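Local atomic coordinates of glycerol-3-phosphate dehydrogenase [NAD(+)] (Dunaliella salina, PDB entry 6IUY), a protein that probably interconverts sn-glycerol 3-phosphate and dihydroxyacetone phosphate with NAD(+)/NADH, and carries a magnesium-binding haloacid dehalogenase-like domain on the same chain. Residues E127-I131 with I192-Y198; V275-A280 with E291-T295. One frame throughout, in Å; residues are numbered along the deposited sequence.

How the contacts relate
Contact 1 (127-131 with 192-198) lies in the haloacid dehalogenase-like part of the chain, contact 2 (275-280 with 291-295) in the NAD-binding part of the dehydrogenase; their nearest atoms are about 19 Å apart, and they share no helix or strand. Each sets a helix segment or its end against a strand that has parallel neighbours in its sheet, and each is partly buried. The chemistry differs. Contact 1 is largely aromatic, with a buried phenylalanine at its middle and a carboxylate, a water and a tyrosine hydroxyl at its partly exposed end. Contact 2 is made by small aliphatic groups, a buried threonine beside two backbone carbonyl oxygens, and an exposed lysine alkyl chain at its margin.

Contact 1: E127-I131 with I192-Y198; sequences EVFLI and IRRKYPY
Aromatic and aliphatic packing of Phe129 against Ile192 and Tyr196 joins strand 127-131 of the six-stranded parallel sheet to the C-terminal end of helix 184-195 and the loop after it. The Ile192 methyl CD1 sits over the centre of one Phe129 face, 3.6 Å from the ring centroid and 12° off the normal. Phe129 CZ approaches Tyr196 CE2 at 3.6 Å in an offset edge-to-face pair, the planes inclined at 65°; CG of Phe129 lies anti to its own carbonyl carbon (chi1 -64°), which sends the ring across to the helix. Ile131 CD1 extends the apolar contact to Ile192 CD1 at 4.2 Å. This is a helix packed on the sheet of a HAD-type Rossmannoid domain, and Ile131 lies about 6 Å, side chain to side chain, from the magnesium ligand Asp41. Replacing Phe129 by an alanine would probably leave Ile192 CD1 without its aromatic platform and open a gap beside Tyr196. At the strand's start, a water donates to Glu127 OE1 at 2.7 Å and accepts from Tyr196 OH at 2.8 Å, bridging the segments, while Asn152 ND2 holds Glu127 OE2.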
loop_
_atom_site.group_PDB
_atom_site.type_symbol
_atom_site.label_atom_id
_atom_site.label_comp_id
_atom_site.label_asym_id
_atom_site.label_seq_id
_atom_site.Cartn_x
_atom_site.Cartn_y
_atom_site.Cartn_z
ATOM N N GLU A 127 -4.102 -29.066 -15.348
ATOM C CA GLU A 127 -3.140 -29.951 -14.677
ATOM C C GLU A 127 -3.288 -31.393 -15.147
ATOM O O GLU A 127 -4.399 -31.909 -15.289
ATOM C CB GLU A 127 -3.269 -29.891 -13.146
ATOM C CG GLU A 127 -2.232 -28.950 -12.507
ATOM C CD GLU A 127 -1.191 -29.676 -11.672
ATOM O OE1 GLU A 127 -1.521 -30.028 -10.525
ATOM O OE2 GLU A 127 -0.045 -29.882 -12.143
ATOM N N VAL A 128 -2.150 -32.027 -15.379
ATOM C CA VAL A 128 -2.113 -33.376 -15.909
ATOM C C VAL A 128 -1.580 -34.352 -14.867
ATOM O O VAL A 128 -0.567 -34.090 -14.202
ATOM C CB VAL A 128 -1.256 -33.439 -17.192
ATOM C CG1 VAL A 128 -0.899 -34.886 -17.543
ATOM C CG2 VAL A 128 -1.999 -32.742 -18.340
ATOM N N PHE A 129 -2.295 -35.464 -14.717
ATOM C CA PHE A 129 -1.887 -36.546 -13.831
ATOM C C PHE A 129 -1.720 -37.870 -14.578
ATOM O O PHE A 129 -2.447 -38.168 -15.534
ATOM C CB PHE A 129 -2.906 -36.746 -12.713
ATOM C CG PHE A 129 -3.041 -35.584 -11.794
ATOM C CD1 PHE A 129 -2.337 -35.552 -10.599
ATOM C CD2 PHE A 129 -3.893 -34.533 -12.102
ATOM C CE1 PHE A 129 -2.465 -34.489 -9.737
ATOM C CE2 PHE A 129 -4.024 -33.467 -11.246
ATOM C CZ PHE A 129 -3.306 -33.440 -10.061
ATOM N N LEU A 130 -0.759 -38.662 -14.126
ATOM C CA LEU A 130 -0.731 -40.074 -14.447
ATOM C C LEU A 130 -1.335 -40.863 -13.278
ATOM O O LEU A 130 -0.959 -40.651 -12.115
ATOM C CB LEU A 130 0.699 -40.530 -14.730
ATOM C CG LEU A 130 1.435 -39.733 -15.798
ATOM C CD1 LEU A 130 2.855 -40.216 -15.959
ATOM C CD2 LEU A 130 0.697 -39.829 -17.111
ATOM N N ILE A 131 -2.282 -41.752 -13.576
ATOM C CA ILE A 131 -2.818 -42.680 -12.575
ATOM C C ILE A 131 -2.746 -44.107 -13.120
ATOM O O ILE A 131 -3.385 -44.427 -14.122
ATOM C CB ILE A 131 -4.273 -42.354 -12.184
ATOM C CG1 ILE A 131 -4.418 -40.892 -11.760
ATOM C CG2 ILE A 131 -4.745 -43.278 -11.066
ATOM C CD1 ILE A 131 -5.841 -40.506 -11.342
ATOM N N ILE A 192 -7.138 -36.185 -5.299
ATOM C CA ILE A 192 -6.859 -35.032 -6.154
ATOM C C ILE A 192 -7.911 -33.939 -5.965
ATOM O O ILE A 192 -7.578 -32.759 -5.865
ATOM C CB ILE A 192 -6.794 -35.452 -7.648
ATOM C CG1 ILE A 192 -5.459 -36.141 -7.956
ATOM C CG2 ILE A 192 -6.982 -34.262 -8.558
ATOM C CD1 ILE A 192 -5.415 -36.795 -9.322
ATOM N N ARG A 193 -9.177 -34.339 -5.888
ATOM C CA ARG A 193 -10.276 -33.392 -5.774
ATOM C C ARG A 193 -10.244 -32.664 -4.434
ATOM O O ARG A 193 -10.665 -31.510 -4.341
ATOM C CB ARG A 193 -11.605 -34.116 -5.964
ATOM C CG ARG A 193 -12.782 -33.208 -6.237
ATOM C CD ARG A 193 -14.108 -33.991 -6.360
ATOM N NE ARG A 193 -14.198 -34.711 -7.627
ATOM C CZ ARG A 193 -14.431 -34.112 -8.793
ATOM N NH1 ARG A 193 -14.598 -32.793 -8.839
ATOM N NH2 ARG A 193 -14.495 -34.824 -9.914
ATOM N N ARG A 194 -9.735 -33.332 -3.400
ATOM C CA ARG A 194 -9.688 -32.744 -2.056
ATOM C C ARG A 194 -8.474 -31.856 -1.868
ATOM O O ARG A 194 -8.408 -31.051 -0.947
ATOM C CB ARG A 194 -9.641 -33.821 -0.976
ATOM C CG ARG A 194 -10.721 -34.865 -1.017
ATOM C CD ARG A 194 -10.330 -35.994 -0.062
ATOM N NE ARG A 194 -10.153 -35.514 1.309
ATOM C CZ ARG A 194 -10.841 -35.983 2.344
ATOM N NH1 ARG A 194 -11.725 -36.955 2.159
ATOM N NH2 ARG A 194 -10.646 -35.498 3.561
ATOM N N LYS A 195 -7.491 -32.044 -2.731
ATOM C CA LYS A 195 -6.213 -31.373 -2.602
ATOM C C LYS A 195 -6.175 -30.089 -3.414
ATOM O O LYS A 195 -5.474 -29.146 -3.056
ATOM C CB LYS A 195 -5.099 -32.313 -3.054
ATOM C CG LYS A 195 -3.699 -31.775 -2.947
ATOM C CD LYS A 195 -2.716 -32.880 -3.276
ATOM C CE LYS A 195 -1.313 -32.437 -3.099
ATOM N NZ LYS A 195 -0.428 -33.521 -3.498
ATOM N N TYR A 196 -6.921 -30.068 -4.517
ATOM C CA TYR A 196 -6.855 -28.961 -5.454
ATOM C C TYR A 196 -8.224 -28.345 -5.694
ATOM O O TYR A 196 -9.253 -28.980 -5.460
ATOM C CB TYR A 196 -6.266 -29.404 -6.790
ATOM C CG TYR A 196 -4.877 -30.031 -6.756
ATOM C CD1 TYR A 196 -3.734 -29.241 -6.830
ATOM C CD2 TYR A 196 -4.715 -31.421 -6.718
ATOM C CE1 TYR A 196 -2.473 -29.805 -6.829
ATOM C CE2 TYR A 196 -3.457 -32.000 -6.715
ATOM C CZ TYR A 196 -2.336 -31.189 -6.778
ATOM O OH TYR A 196 -1.074 -31.753 -6.781
ATOM N N PRO A 197 -8.235 -27.097 -6.172
ATOM C CA PRO A 197 -9.480 -26.385 -6.466
ATOM C C PRO A 197 -10.082 -26.811 -7.804
ATOM O O PRO A 197 -10.702 -25.994 -8.480
ATOM C CB PRO A 197 -9.040 -24.926 -6.503
ATOM C CG PRO A 197 -7.603 -24.981 -6.938
ATOM C CD PRO A 197 -7.038 -26.264 -6.408
ATOM N N TYR A 198 -9.908 -28.077 -8.174
ATOM C CA TYR A 198 -10.352 -28.567 -9.479
ATOM C C TYR A 198 -11.772 -29.073 -9.374
ATOM O O TYR A 198 -12.110 -29.738 -8.400
ATOM C CB TYR A 198 -9.438 -29.685 -9.988
ATOM C CG TYR A 198 -8.000 -29.266 -10.135
ATOM C CD1 TYR A 198 -7.677 -27.939 -10.383
ATOM C CD2 TYR A 198 -6.967 -30.189 -10.020
ATOM C CE1 TYR A 198 -6.374 -27.535 -10.515
ATOM C CE2 TYR A 198 -5.649 -29.796 -10.151
ATOM C CZ TYR A 198 -5.359 -28.462 -10.398
ATOM O OH TYR A 198 -4.054 -28.031 -10.537
HETATM O O HOH W 1 0.537 -30.653 -8.829
#

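Contact 2: V275-A280 with E291-T295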
loop_
_atom_site.group_PDB
_atom_site.type_symbol
_atom_site.label_atom_id
_atom_site.label_comp_id
_atom_site.label_asym_id
_atom_site.label_seq_id
_atom_site.Cartn_x
_atom_site.Cartn_y
_atom_site.Cartn_z
ATOM N N VAL A 275 -1.096 -8.375 -26.694
ATOM C CA VAL A 275 -2.005 -9.500 -26.870
ATOM C C VAL A 275 -1.753 -10.240 -28.187
ATOM O O VAL A 275 -1.720 -11.481 -28.243
ATOM C CB VAL A 275 -3.426 -8.980 -26.799
ATOM C CG1 VAL A 275 -4.388 -9.845 -27.576
ATOM C CG2 VAL A 275 -3.812 -8.789 -25.333
ATOM N N ALA A 276 -1.511 -9.481 -29.247
ATOM C CA ALA A 276 -1.196 -10.098 -30.523
ATOM C C ALA A 276 0.139 -10.851 -30.481
ATOM O O ALA A 276 0.276 -11.889 -31.126
ATOM C CB ALA A 276 -1.200 -9.039 -31.640
ATOM N N GLN A 277 1.126 -10.349 -29.738
ATOM C CA GLN A 277 2.414 -11.056 -29.622
ATOM C C GLN A 277 2.253 -12.406 -28.943
ATOM O O GLN A 277 2.898 -13.370 -29.345
ATOM C CB GLN A 277 3.451 -10.235 -28.849
ATOM C CG GLN A 277 3.925 -9.008 -29.592
ATOM C CD GLN A 277 4.795 -8.113 -28.750
ATOM O OE1 GLN A 277 4.775 -8.172 -27.507
ATOM N NE2 GLN A 277 5.571 -7.262 -29.423
ATOM N N SER A 278 1.404 -12.464 -27.914
ATOM C CA SER A 278 1.135 -13.706 -27.197
ATOM C C SER A 278 0.461 -14.790 -28.071
ATOM O O SER A 278 0.874 -15.951 -28.048
ATOM C CB SER A 278 0.272 -13.417 -25.973
ATOM O OG SER A 278 0.997 -12.627 -25.031
ATOM N N THR A 279 -0.579 -14.419 -28.818
ATOM C CA THR A 279 -1.269 -15.380 -29.670
ATOM C C THR A 279 -0.377 -15.851 -30.803
ATOM O O THR A 279 -0.424 -17.024 -31.205
ATOM C CB THR A 279 -2.541 -14.805 -30.265
ATOM O OG1 THR A 279 -2.209 -13.713 -31.130
ATOM C CG2 THR A 279 -3.417 -14.320 -29.166
ATOM N N ALA A 280 0.447 -14.950 -31.320
ATOM C CA ALA A 280 1.376 -15.371 -32.348
ATOM C C ALA A 280 2.332 -16.428 -31.779
ATOM O O ALA A 280 2.736 -17.345 -32.488
ATOM C CB ALA A 280 2.138 -14.190 -32.904
ATOM N N GLU A 291 -6.568 -18.307 -31.088
ATOM C CA GLU A 291 -6.511 -17.997 -32.520
ATOM C C GLU A 291 -5.367 -17.023 -32.758
ATOM O O GLU A 291 -5.142 -16.129 -31.943
ATOM C CB GLU A 291 -7.831 -17.397 -33.011
ATOM C CG GLU A 291 -8.832 -18.418 -33.524
ATOM C CD GLU A 291 -8.262 -19.281 -34.650
ATOM O OE1 GLU A 291 -7.692 -18.722 -35.616
ATOM O OE2 GLU A 291 -8.369 -20.528 -34.566
ATOM N N LYS A 292 -4.635 -17.196 -33.853
ATOM C CA LYS A 292 -3.490 -16.334 -34.122
ATOM C C LYS A 292 -3.920 -14.894 -34.354
ATOM O O LYS A 292 -3.272 -13.950 -33.893
ATOM C CB LYS A 292 -2.692 -16.824 -35.329
ATOM C CG LYS A 292 -1.461 -15.968 -35.584
ATOM C CD LYS A 292 -0.640 -16.468 -36.763
ATOM C CE LYS A 292 0.638 -15.660 -36.918
ATOM N NZ LYS A 292 1.522 -16.211 -37.993
ATOM N N GLU A 293 -5.038 -14.732 -35.048
ATOM C CA GLU A 293 -5.502 -13.409 -35.414
ATOM C C GLU A 293 -6.362 -12.736 -34.350
ATOM O O GLU A 293 -7.342 -13.308 -33.859
ATOM C CB GLU A 293 -6.278 -13.483 -36.724
ATOM C CG GLU A 293 -6.987 -12.183 -37.078
ATOM C CD GLU A 293 -7.623 -12.226 -38.467
ATOM O OE1 GLU A 293 -6.861 -12.129 -39.449
ATOM O OE2 GLU A 293 -8.867 -12.351 -38.570
ATOM N N VAL A 294 -6.022 -11.492 -34.030
ATOM C CA VAL A 294 -6.798 -10.736 -33.060
ATOM C C VAL A 294 -7.612 -9.694 -33.778
ATOM O O VAL A 294 -7.074 -8.936 -34.569
ATOM C CB VAL A 294 -5.889 -10.016 -32.017
ATOM C CG1 VAL A 294 -6.733 -9.271 -31.010
ATOM C CG2 VAL A 294 -4.996 -10.988 -31.328
ATOM N N THR A 295 -8.893 -9.595 -33.456
ATOM C CA THR A 295 -9.732 -8.641 -34.138
ATOM C C THR A 295 -9.802 -7.386 -33.282
ATOM O O THR A 295 -9.894 -7.480 -32.059
ATOM C CB THR A 295 -11.128 -9.244 -34.397
ATOM O OG1 THR A 295 -10.981 -10.364 -35.269
ATOM C CG2 THR A 295 -12.038 -8.269 -35.044
#
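Helix 275-280 and strand 293-295 run nearly antiparallel, their short axes 151° apart in N-to-C direction and 8.4 Å apart at closest approach. The CA atoms come nearest at Thr279 and Lys292, 5.1 Å apart, where the chain turns a corner at Lys292. Val294 points toward the helix. Its CG2, anti to the carbonyl carbon, reaches Val275 CG1 at 4.0 Å and lies 4.3 Å from Ala276 CB, and the two valine side chains cross at about a right angle. The geometry is that of a Rossmann-type beta-alpha-beta unit: strand 257-262, helix 266-282 and strand 293-297 follow in order, the two strands are parallel neighbours, and NAD is bound in this part of the chain. Val259 of the first strand touches both Val275 and Val294, adding to the apolar layer beneath the helix. Thr279 OG1 is set between its backbone N and carbonyl carbon (chi1 64°), which puts it 3.0 Å from Lys292 O and 3.1 Å from Ala276 O. Asn330 ND2 donates to both oxygens. Thr279 CB also packs against Glu291 O at 3.4 Å. At the more exposed margin, the extended Lys292 chain brings CG to 4.3 Å from Ala280 CA.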